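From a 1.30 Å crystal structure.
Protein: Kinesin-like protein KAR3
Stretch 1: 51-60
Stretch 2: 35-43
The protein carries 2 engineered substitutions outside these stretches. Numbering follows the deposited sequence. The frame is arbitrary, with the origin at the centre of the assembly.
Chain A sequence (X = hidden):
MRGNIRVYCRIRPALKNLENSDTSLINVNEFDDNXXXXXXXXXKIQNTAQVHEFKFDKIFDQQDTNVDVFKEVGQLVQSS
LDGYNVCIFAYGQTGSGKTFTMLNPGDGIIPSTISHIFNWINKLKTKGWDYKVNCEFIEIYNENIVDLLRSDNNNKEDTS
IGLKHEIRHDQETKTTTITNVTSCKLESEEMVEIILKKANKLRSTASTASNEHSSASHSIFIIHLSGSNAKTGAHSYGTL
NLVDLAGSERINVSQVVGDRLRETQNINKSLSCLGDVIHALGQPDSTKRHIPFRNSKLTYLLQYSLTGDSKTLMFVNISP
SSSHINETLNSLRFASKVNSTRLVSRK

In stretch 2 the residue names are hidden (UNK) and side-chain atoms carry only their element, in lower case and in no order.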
# COMPACT_ATOMS: atom_id res chain seq x y z
N VAL A 51 28.13 2.90 -4.06
CA VAL A 51 27.04 3.54 -3.35
C VAL A 51 25.78 3.49 -4.20
O VAL A 51 25.78 3.94 -5.34
CB VAL A 51 27.39 5.01 -3.03
CG1 VAL A 51 26.29 5.64 -2.19
CG2 VAL A 51 28.72 5.08 -2.28
N HIS A 52 24.72 2.91 -3.65
CA HIS A 52 23.45 2.81 -4.36
C HIS A 52 22.59 4.01 -4.01
O HIS A 52 22.20 4.19 -2.85
CB HIS A 52 22.71 1.53 -3.96
CG HIS A 52 23.49 0.27 -4.21
ND1 HIS A 52 24.38 -0.25 -3.30
CD2 HIS A 52 23.50 -0.56 -5.28
CE1 HIS A 52 24.91 -1.36 -3.79
NE2 HIS A 52 24.40 -1.57 -4.99
N GLU A 53 22.29 4.84 -5.00
CA GLU A 53 21.46 6.01 -4.77
C GLU A 53 20.04 5.77 -5.26
O GLU A 53 19.83 5.11 -6.28
CB GLU A 53 22.03 7.25 -5.48
CG GLU A 53 21.11 8.47 -5.36
CD GLU A 53 21.82 9.79 -5.65
OE1 GLU A 53 22.15 10.50 -4.68
OE2 GLU A 53 22.03 10.11 -6.84
N PHE A 54 19.08 6.32 -4.53
CA PHE A 54 17.67 6.19 -4.87
C PHE A 54 16.97 7.51 -4.61
O PHE A 54 17.34 8.26 -3.70
CB PHE A 54 17.01 5.09 -4.04
CG PHE A 54 17.69 3.76 -4.14
CD1 PHE A 54 17.42 2.90 -5.20
CD2 PHE A 54 18.60 3.35 -3.17
CE1 PHE A 54 18.05 1.66 -5.30
CE2 PHE A 54 19.24 2.11 -3.26
CZ PHE A 54 18.96 1.26 -4.33
N LYS A 55 15.95 7.81 -5.41
CA LYS A 55 15.16 9.02 -5.25
C LYS A 55 13.69 8.64 -5.27
O LYS A 55 13.27 7.82 -6.10
CB LYS A 55 15.46 10.01 -6.38
CG LYS A 55 16.77 10.77 -6.19
CD LYS A 55 17.05 11.73 -7.32
CE LYS A 55 18.49 11.58 -7.79
NZ LYS A 55 19.27 12.84 -7.60
N PHE A 56 12.92 9.22 -4.35
CA PHE A 56 11.49 8.95 -4.24
C PHE A 56 10.75 10.24 -3.97
O PHE A 56 11.37 11.29 -3.79
CB PHE A 56 11.24 7.95 -3.10
CG PHE A 56 11.94 6.63 -3.29
CD1 PHE A 56 11.61 5.80 -4.35
CD2 PHE A 56 12.97 6.24 -2.43
CE1 PHE A 56 12.30 4.61 -4.57
CE2 PHE A 56 13.67 5.04 -2.64
CZ PHE A 56 13.33 4.23 -3.71
N ASP A 57 9.43 10.19 -3.96
CA ASP A 57 8.64 11.39 -3.73
C ASP A 57 8.83 11.86 -2.29
O ASP A 57 8.73 13.05 -1.99
CB ASP A 57 7.17 11.11 -4.03
CG ASP A 57 6.94 10.85 -5.51
OD1 ASP A 57 6.96 11.81 -6.30
OD2 ASP A 57 6.75 9.68 -5.89
N LYS A 58 9.11 10.91 -1.40
CA LYS A 58 9.32 11.24 0.00
C LYS A 58 9.99 10.07 0.70
O LYS A 58 9.72 8.90 0.39
CB LYS A 58 7.98 11.55 0.69
CG LYS A 58 8.11 11.90 2.17
CD LYS A 58 7.92 13.39 2.46
CE LYS A 58 7.91 14.26 1.21
NZ LYS A 58 7.12 15.52 1.40
N ILE A 59 10.87 10.37 1.63
CA ILE A 59 11.54 9.32 2.39
C ILE A 59 11.36 9.64 3.86
O ILE A 59 11.76 10.71 4.32
CB ILE A 59 13.04 9.23 2.05
CG1 ILE A 59 13.23 8.94 0.56
CG2 ILE A 59 13.68 8.10 2.87
CD1 ILE A 59 14.68 8.91 0.11
N PHE A 60 10.72 8.73 4.57
CA PHE A 60 10.48 8.89 6.00
C PHE A 60 11.59 8.15 6.73
O PHE A 60 11.90 7.01 6.39
CB PHE A 60 9.13 8.29 6.39
CG PHE A 60 7.95 8.98 5.74
CD1 PHE A 60 7.51 10.21 6.20
CD2 PHE A 60 7.30 8.38 4.67
CE1 PHE A 60 6.42 10.85 5.61
CE2 PHE A 60 6.21 9.01 4.06
CZ PHE A 60 5.77 10.24 4.53
N UNK A 35 13.44 20.49 -6.41
CA UNK A 35 13.15 19.46 -7.39
C UNK A 35 11.93 18.60 -7.07
O UNK A 35 11.43 17.88 -7.93
o UNK A 35 14.64 17.82 -6.40
c UNK A 35 14.37 18.56 -7.57
N UNK A 36 11.45 18.66 -5.83
CA UNK A 36 10.28 17.88 -5.47
C UNK A 36 10.49 16.41 -5.15
O UNK A 36 9.53 15.64 -5.14
N UNK A 37 11.73 16.01 -4.89
CA UNK A 37 12.02 14.62 -4.54
C UNK A 37 13.00 14.58 -3.37
O UNK A 37 13.56 15.60 -2.98
c UNK A 37 12.63 13.82 -5.73
c UNK A 37 13.99 14.39 -6.11
c UNK A 37 11.68 13.85 -6.92
N UNK A 38 13.18 13.39 -2.82
CA UNK A 38 14.10 13.17 -1.71
C UNK A 38 15.00 12.00 -2.08
O UNK A 38 14.54 11.01 -2.65
c UNK A 38 13.35 12.98 2.08
n UNK A 38 14.03 13.05 3.22
o UNK A 38 12.12 12.94 2.03
c UNK A 38 14.18 12.94 0.82
c UNK A 38 13.33 12.84 -0.43
N UNK A 39 16.29 12.11 -1.76
CA UNK A 39 17.22 11.06 -2.11
C UNK A 39 17.85 10.37 -0.91
O UNK A 39 17.83 10.88 0.21
o UNK A 39 19.06 12.61 -2.32
c UNK A 39 18.33 11.62 -3.01
N UNK A 40 18.41 9.19 -1.17
CA UNK A 40 19.07 8.40 -0.14
C UNK A 40 20.19 7.59 -0.78
O UNK A 40 20.19 7.35 -2.00
c UNK A 40 17.49 6.38 -0.33
c UNK A 40 17.05 4.48 1.64
c UNK A 40 18.07 7.48 0.56
s UNK A 40 16.14 5.48 0.45
N UNK A 41 21.14 7.17 0.04
CA UNK A 41 22.28 6.38 -0.41
C UNK A 41 22.47 5.20 0.51
O UNK A 41 22.39 5.33 1.73
c UNK A 41 24.73 9.26 -1.33
c UNK A 41 23.60 8.26 -1.52
o UNK A 41 24.73 10.30 -2.02
o UNK A 41 25.61 9.00 -0.49
c UNK A 41 23.56 7.23 -0.42
N UNK A 42 22.70 4.03 -0.09
CA UNK A 42 22.89 2.81 0.68
C UNK A 42 24.24 2.23 0.31
O UNK A 42 24.55 2.06 -0.87
c UNK A 42 20.42 2.33 0.73
c UNK A 42 22.05 0.48 1.12
c UNK A 42 21.79 1.77 0.36
N UNK A 43 25.04 1.92 1.32
CA UNK A 43 26.37 1.35 1.09
C UNK A 43 26.62 0.15 1.99
O UNK A 43 26.28 0.16 3.17
c UNK A 43 28.81 1.87 0.89
c UNK A 43 27.47 2.39 1.37
o UNK A 43 27.16 3.61 0.69
O HOH W 1 7.20 14.33 -5.58

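Position 35 has two side-chain atoms, one carbon and then one oxygen. Neither comes near stretch 1. A short hydroxyl side chain of this kind is serine, Ser35.

Position 36 has no side-chain atoms, so it is glycine, Gly36. Its backbone angles, phi 80° and psi 17°, would jam a CB against the carbonyl oxygen of the residue before. Its own carbonyl reaches stretch 1 through water 1, which donates to Gly36 O at 2.7 Å and to Asp57 OD1 at 2.6 Å.

Position 37 has three carbons, the first carrying the other two. The CB lies 3.4 Å from Phe56 O. The beta-branched, all-carbon side chain is valine, Val37. Its CG2 is 4.2 Å from CD of Lys55, along the aliphatic part of that lysine.

Position 38 has three carbons in a row, the third carrying one oxygen and one nitrogen. The side-chain oxygen is 2.9 Å from Ile59 N. That terminal amide identifies glutamine, Gln38. The chain is extended, with chi1 and chi2 both t, and its OE1 accepts a hydrogen bond from Ile59 N. Its backbone pairs with Phe56: Gln38 N donates to Phe56 O at 2.9 Å, and Phe56 N donates to Gln38 O at 3.0 Å.

Position 39 has one carbon and one oxygen. The carbon lies 3.6 Å from Lys55 CG. This is serine, Ser39, with chi1 p. The CA atoms of Ser39 and Lys55 are 4.3 Å apart in a non-hydrogen-bonded pair, and the Ser39 hydroxyl is bonded elsewhere in the structure.

Position 40 is unbranched: two carbons, a sulfur and a last carbon. The sulfur is 4.0 Å from Phe56 CE2. A thioether chain is methionine, Met40. Its SD sits at the edge of the Phe56 ring. Its CB is 3.7 Å from Ile59 CD1, and its CG is 4.0 Å from Phe54 CB. Met40 N donates to Phe54 O, and Phe54 N to Met40 O, both at 2.9 Å.

Position 41 has three carbons, the third carrying two oxygens. The CB packs 3.6 Å from Val51 CG1. The carboxylate on a two-methylene chain is glutamate, Glu41. Its OE2 is 3.7 Å from Glu53 OE1, a close approach of like charges.

Position 42 has three carbons, branched at the first. One of the two outer carbons is 4.2 Å from Phe54 CE2. It is valine, Val42. Its CG2 meets the edge of the Phe54 ring. Val42 N donates to His52 O at 2.8 Å, and His52 N to Val42 O at 2.9 Å. A weak bond from His52 ND1 reaches Val42 O at 3.4 Å.

Position 43 has one carbon carrying an oxygen and a carbon. The oxygen lies 3.6 Å from Val51 CG1. It is threonine, Thr43.

The contact is an antiparallel strand pair held by six backbone hydrogen bonds. Gln38, Met40 and Val42 share one face with His52, Phe54 and Phe56, while Ser39 and Glu41 share the other with Glu53 and Lys55. Beyond the turn, the Gln38 amide adds a link to Ile59.

Stretch 2, residues 35-43: SGVQSMEVT
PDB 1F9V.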